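PDB 4ZI8: protein Pcdhgc3 from Mus musculus, which is thought to mediate calcium-dependent cell adhesion through its extracellular cadherin repeats, and may help establish specific neuronal connections in the brain. Local coordinates for residues Leu265-Asn277 and His308-Asn320. Numbering follows the deposited sequence.
Sequences LNGEIVYSFGSHN and HEIYIQAKDKGAN. With CA (calcium ion), chain S.
With CG beside the backbone N (chi1 -82°), Asn277 turns its carboxamide onto the main chain of Tyr311: OD1 accepts from Tyr311 N at 3.0 Å, and ND2 donates to Tyr311 O at 2.9 Å, that oxygen lying in the amide plane. ND2 also donates to Gly274 O, closing the loop that follows strand 269-273, so three backbone groups fix the rotation of the amide. Gly274 N is a second donor to Tyr311 O. Beside it, His276 points CD2 over the centre of the Tyr311 ring in an edge-to-face pair, planes at 74°; Leu91 of the second subunit packs against both residues, while His276 ND1 hydrogen-bonds to Thr90 of that subunit. Phe273 CE1 meets Ile310 CG2 at the edge of its ring. Between these ends the strands pair antiparallel, as an outer and an inner strand of one sheet of the third cadherin repeat: Val270 and Lys315, like Ser272 and Gln313, form hydrogen-bonded pairs, and Ala314 CB packs against Tyr271 CE1 and Ile269 CG2 on one face. At the calcium end Asp316 CG sits between N and the carbonyl carbon (chi1 55°), which turns the carboxylate to the ion: OD2 binds calcium at 2.4 Å, and OD1 accepts from Gly318 N in an Asx turn. Asn266 O binds the same ion at 2.2 Å, with Asn228, Asn230, Asp260 and Asp262 as further ligands. The extended Lys317 crosses Val270 at about a right angle, its CE near CG2, and its NZ meets Glu268 OE2 at 3.0 Å in a salt bridge, from above the carboxylate plane.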
loop_
_atom_site.group_PDB
_atom_site.type_symbol
_atom_site.label_atom_id
_atom_site.label_comp_id
_atom_site.label_asym_id
_atom_site.label_seq_id
_atom_site.Cartn_x
_atom_site.Cartn_y
_atom_site.Cartn_z
ATOM N N LEU B 265 6.976 12.419 12.606
ATOM C CA LEU B 265 5.993 13.501 12.609
ATOM C C LEU B 265 4.709 13.072 13.289
ATOM O O LEU B 265 4.044 13.883 13.966
ATOM C CB LEU B 265 5.691 13.970 11.183
ATOM C CG LEU B 265 6.866 14.597 10.405
ATOM C CD1 LEU B 265 6.566 14.634 8.908
ATOM C CD2 LEU B 265 7.155 15.980 10.910
ATOM N N ASN B 266 4.362 11.807 13.105
ATOM C CA ASN B 266 3.171 11.241 13.696
ATOM C C ASN B 266 3.202 11.332 15.221
ATOM O O ASN B 266 2.179 11.223 15.883
ATOM C CB ASN B 266 3.007 9.785 13.285
ATOM C CG ASN B 266 2.718 9.603 11.796
ATOM O OD1 ASN B 266 2.084 10.442 11.148
ATOM N ND2 ASN B 266 3.169 8.471 11.251
ATOM N N GLY B 267 4.393 11.490 15.774
ATOM C CA GLY B 267 4.554 11.527 17.211
ATOM C C GLY B 267 5.107 12.854 17.689
ATOM O O GLY B 267 5.361 13.030 18.876
ATOM N N GLU B 268 5.329 13.786 16.766
ATOM C CA GLU B 268 5.923 15.066 17.138
ATOM C C GLU B 268 4.858 16.068 17.534
ATOM O O GLU B 268 3.968 16.385 16.751
ATOM C CB GLU B 268 6.743 15.624 15.994
ATOM C CG GLU B 268 7.376 16.962 16.311
ATOM C CD GLU B 268 8.304 17.415 15.209
ATOM O OE1 GLU B 268 8.545 16.610 14.276
ATOM O OE2 GLU B 268 8.793 18.561 15.274
ATOM N N ILE B 269 4.968 16.607 18.735
ATOM C CA ILE B 269 3.862 17.374 19.297
ATOM C C ILE B 269 4.008 18.882 19.158
ATOM O O ILE B 269 5.114 19.451 19.351
ATOM C CB ILE B 269 3.680 16.987 20.756
ATOM C CG1 ILE B 269 2.919 15.664 20.787
ATOM C CG2 ILE B 269 2.904 18.071 21.529
ATOM C CD1 ILE B 269 3.278 14.818 21.948
ATOM N N VAL B 270 2.895 19.500 18.757
ATOM C CA VAL B 270 2.759 20.950 18.678
ATOM C C VAL B 270 1.755 21.449 19.723
ATOM O O VAL B 270 0.626 20.952 19.779
ATOM C CB VAL B 270 2.264 21.405 17.303
ATOM C CG1 VAL B 270 2.067 22.943 17.287
ATOM C CG2 VAL B 270 3.203 20.965 16.223
ATOM N N TYR B 271 2.157 22.428 20.530
ATOM C CA TYR B 271 1.263 22.981 21.548
ATOM C C TYR B 271 0.659 24.286 21.067
ATOM O O TYR B 271 1.355 25.110 20.507
ATOM C CB TYR B 271 2.009 23.220 22.864
ATOM C CG TYR B 271 2.594 21.972 23.459
ATOM C CD1 TYR B 271 1.780 21.059 24.121
ATOM C CD2 TYR B 271 3.958 21.692 23.354
ATOM C CE1 TYR B 271 2.298 19.903 24.661
ATOM C CE2 TYR B 271 4.496 20.527 23.903
ATOM C CZ TYR B 271 3.654 19.638 24.557
ATOM O OH TYR B 271 4.143 18.482 25.112
ATOM N N SER B 272 -0.636 24.488 21.300
ATOM C CA SER B 272 -1.282 25.725 20.885
ATOM C C SER B 272 -2.413 26.024 21.845
ATOM O O SER B 272 -2.828 25.138 22.613
ATOM C CB SER B 272 -1.805 25.628 19.447
ATOM O OG SER B 272 -2.820 24.647 19.331
ATOM N N PHE B 273 -2.884 27.266 21.821
ATOM C CA PHE B 273 -4.063 27.626 22.580
ATOM C C PHE B 273 -5.268 26.960 21.950
ATOM O O PHE B 273 -5.479 27.066 20.738
ATOM C CB PHE B 273 -4.252 29.148 22.621
ATOM C CG PHE B 273 -3.248 29.853 23.489
ATOM C CD1 PHE B 273 -3.190 29.597 24.850
ATOM C CD2 PHE B 273 -2.360 30.768 22.946
ATOM C CE1 PHE B 273 -2.245 30.255 25.665
ATOM C CE2 PHE B 273 -1.435 31.428 23.741
ATOM C CZ PHE B 273 -1.374 31.177 25.093
ATOM N N GLY B 274 -6.052 26.271 22.770
ATOM C CA GLY B 274 -7.255 25.592 22.286
ATOM C C GLY B 274 -8.295 26.584 21.805
ATOM O O GLY B 274 -8.266 27.750 22.207
ATOM N N SER B 275 -9.212 26.127 20.947
ATOM C CA SER B 275 -10.369 26.913 20.516
ATOM C C SER B 275 -11.227 27.160 21.723
ATOM O O SER B 275 -12.108 28.009 21.735
ATOM C CB SER B 275 -11.183 26.171 19.449
ATOM O OG SER B 275 -11.649 24.919 19.961
ATOM N N HIS B 276 -10.958 26.348 22.729
ATOM C CA HIS B 276 -11.635 26.387 23.992
ATOM C C HIS B 276 -11.049 27.496 24.852
ATOM O O HIS B 276 -10.502 27.227 25.905
ATOM C CB HIS B 276 -11.498 25.022 24.689
ATOM C CG HIS B 276 -12.783 24.516 25.261
ATOM N ND1 HIS B 276 -13.821 24.067 24.471
ATOM C CD2 HIS B 276 -13.207 24.416 26.543
ATOM C CE1 HIS B 276 -14.829 23.702 25.247
ATOM N NE2 HIS B 276 -14.485 23.911 26.507
ATOM N N ASN B 277 -11.156 28.738 24.397
ATOM C CA ASN B 277 -10.589 29.863 25.123
ATOM C C ASN B 277 -11.346 31.133 24.865
ATOM O O ASN B 277 -11.957 31.296 23.813
ATOM C CB ASN B 277 -9.133 30.095 24.735
ATOM C CG ASN B 277 -8.190 29.191 25.458
ATOM O OD1 ASN B 277 -8.066 29.250 26.687
ATOM N ND2 ASN B 277 -7.501 28.339 24.704
ATOM N N HIS B 308 -7.609 32.982 35.804
ATOM C CA HIS B 308 -7.684 32.753 34.363
ATOM C C HIS B 308 -7.710 31.252 34.092
ATOM O O HIS B 308 -6.934 30.507 34.698
ATOM C CB HIS B 308 -6.498 33.415 33.647
ATOM C CG HIS B 308 -6.425 34.900 33.845
ATOM N ND1 HIS B 308 -7.149 35.793 33.081
ATOM C CD2 HIS B 308 -5.722 35.647 34.734
ATOM C CE1 HIS B 308 -6.906 37.025 33.502
ATOM N NE2 HIS B 308 -6.035 36.961 34.493
ATOM N N GLU B 309 -8.627 30.810 33.229
ATOM C CA GLU B 309 -8.693 29.419 32.781
ATOM C C GLU B 309 -8.161 29.309 31.365
ATOM O O GLU B 309 -8.763 29.839 30.449
ATOM C CB GLU B 309 -10.119 28.883 32.793
ATOM C CG GLU B 309 -10.729 28.682 34.137
ATOM C CD GLU B 309 -11.875 27.670 34.102
ATOM O OE1 GLU B 309 -11.768 26.659 33.349
ATOM O OE2 GLU B 309 -12.873 27.895 34.830
ATOM N N ILE B 310 -7.058 28.619 31.178
ATOM C CA ILE B 310 -6.453 28.540 29.865
ATOM C C ILE B 310 -6.445 27.103 29.356
ATOM O O ILE B 310 -5.917 26.212 30.011
ATOM C CB ILE B 310 -5.025 29.038 29.889
ATOM C CG1 ILE B 310 -4.982 30.455 30.449
ATOM C CG2 ILE B 310 -4.406 28.957 28.497
ATOM C CD1 ILE B 310 -3.665 30.713 31.058
ATOM N N TYR B 311 -7.010 26.874 28.187
ATOM C CA TYR B 311 -7.000 25.528 27.644
ATOM C C TYR B 311 -5.898 25.425 26.603
ATOM O O TYR B 311 -5.718 26.318 25.763
ATOM C CB TYR B 311 -8.344 25.146 27.032
ATOM C CG TYR B 311 -9.449 24.953 28.028
ATOM C CD1 TYR B 311 -10.089 26.042 28.591
ATOM C CD2 TYR B 311 -9.869 23.687 28.387
ATOM C CE1 TYR B 311 -11.121 25.881 29.496
ATOM C CE2 TYR B 311 -10.902 23.511 29.289
ATOM C CZ TYR B 311 -11.522 24.614 29.841
ATOM O OH TYR B 311 -12.551 24.464 30.745
ATOM N N ILE B 312 -5.139 24.355 26.688
ATOM C CA ILE B 312 -4.024 24.183 25.785
ATOM C C ILE B 312 -4.243 22.871 25.018
ATOM O O ILE B 312 -4.759 21.896 25.560
ATOM C CB ILE B 312 -2.700 24.196 26.549
ATOM C CG1 ILE B 312 -2.470 25.607 27.141
ATOM C CG2 ILE B 312 -1.529 23.777 25.647
ATOM C CD1 ILE B 312 -1.177 25.748 27.903
ATOM N N GLN B 313 -3.873 22.871 23.749
ATOM C CA GLN B 313 -4.135 21.732 22.914
ATOM C C GLN B 313 -2.797 21.169 22.486
ATOM O O GLN B 313 -1.860 21.937 22.246
ATOM C CB GLN B 313 -4.981 22.154 21.725
ATOM C CG GLN B 313 -5.029 21.148 20.616
ATOM C CD GLN B 313 -5.753 21.692 19.406
ATOM O OE1 GLN B 313 -6.967 21.545 19.286
ATOM N NE2 GLN B 313 -5.012 22.338 18.509
ATOM N N ALA B 314 -2.679 19.845 22.444
ATOM C CA ALA B 314 -1.505 19.196 21.859
ATOM C C ALA B 314 -1.946 18.407 20.624
ATOM O O ALA B 314 -2.875 17.607 20.734
ATOM C CB ALA B 314 -0.833 18.254 22.871
ATOM N N LYS B 315 -1.313 18.645 19.472
ATOM C CA LYS B 315 -1.604 17.897 18.252
ATOM C C LYS B 315 -0.292 17.447 17.634
ATOM O O LYS B 315 0.714 18.164 17.719
ATOM C CB LYS B 315 -2.411 18.736 17.247
ATOM C CG LYS B 315 -3.940 18.691 17.473
ATOM C CD LYS B 315 -4.751 18.995 16.210
ATOM C CE LYS B 315 -6.259 18.728 16.434
ATOM N NZ LYS B 315 -7.174 19.205 15.340
ATOM N N ASP B 316 -0.286 16.263 17.036
ATOM C CA ASP B 316 0.942 15.788 16.403
ATOM C C ASP B 316 0.993 16.353 14.991
ATOM O O ASP B 316 0.078 17.078 14.587
ATOM C CB ASP B 316 1.054 14.250 16.408
ATOM C CG ASP B 316 -0.131 13.557 15.779
ATOM O OD1 ASP B 316 -0.517 13.917 14.646
ATOM O OD2 ASP B 316 -0.688 12.641 16.428
ATOM N N LYS B 317 2.059 16.041 14.250
ATOM C CA LYS B 317 2.204 16.513 12.872
ATOM C C LYS B 317 1.863 15.429 11.842
ATOM O O LYS B 317 2.300 15.497 10.696
ATOM C CB LYS B 317 3.628 17.019 12.640
ATOM C CG LYS B 317 4.021 18.183 13.547
ATOM C CD LYS B 317 5.460 18.601 13.313
ATOM C CE LYS B 317 5.815 19.823 14.130
ATOM N NZ LYS B 317 7.107 20.506 13.758
ATOM N N GLY B 318 1.085 14.429 12.252
ATOM C CA GLY B 318 0.723 13.342 11.364
ATOM C C GLY B 318 -0.644 13.519 10.727
ATOM O O GLY B 318 -1.319 14.521 10.975
ATOM N N ALA B 319 -1.058 12.535 9.928
ATOM C CA ALA B 319 -2.334 12.575 9.238
ATOM C C ALA B 319 -3.471 12.402 10.225
ATOM O O ALA B 319 -3.345 11.639 11.186
ATOM C CB ALA B 319 -2.402 11.495 8.163
ATOM N N ASN B 320 -4.573 13.115 9.980
ATOM C CA ASN B 320 -5.757 13.023 10.822
ATOM C C ASN B 320 -5.434 13.162 12.298
ATOM O O ASN B 320 -5.788 12.287 13.096
ATOM C CB ASN B 320 -6.479 11.693 10.578
ATOM C CG ASN B 320 -7.872 11.661 11.202
ATOM O OD1 ASN B 320 -8.481 12.704 11.437
ATOM N ND2 ASN B 320 -8.374 10.456 11.482
HETATM CA CA CA S . 0.295 10.506 16.888
HETATM O O HOH W 1 0.624 10.487 9.015
HETATM O O HOH W 2 -8.816 23.406 20.358
HETATM O O HOH W 3 -9.521 31.307 27.844
#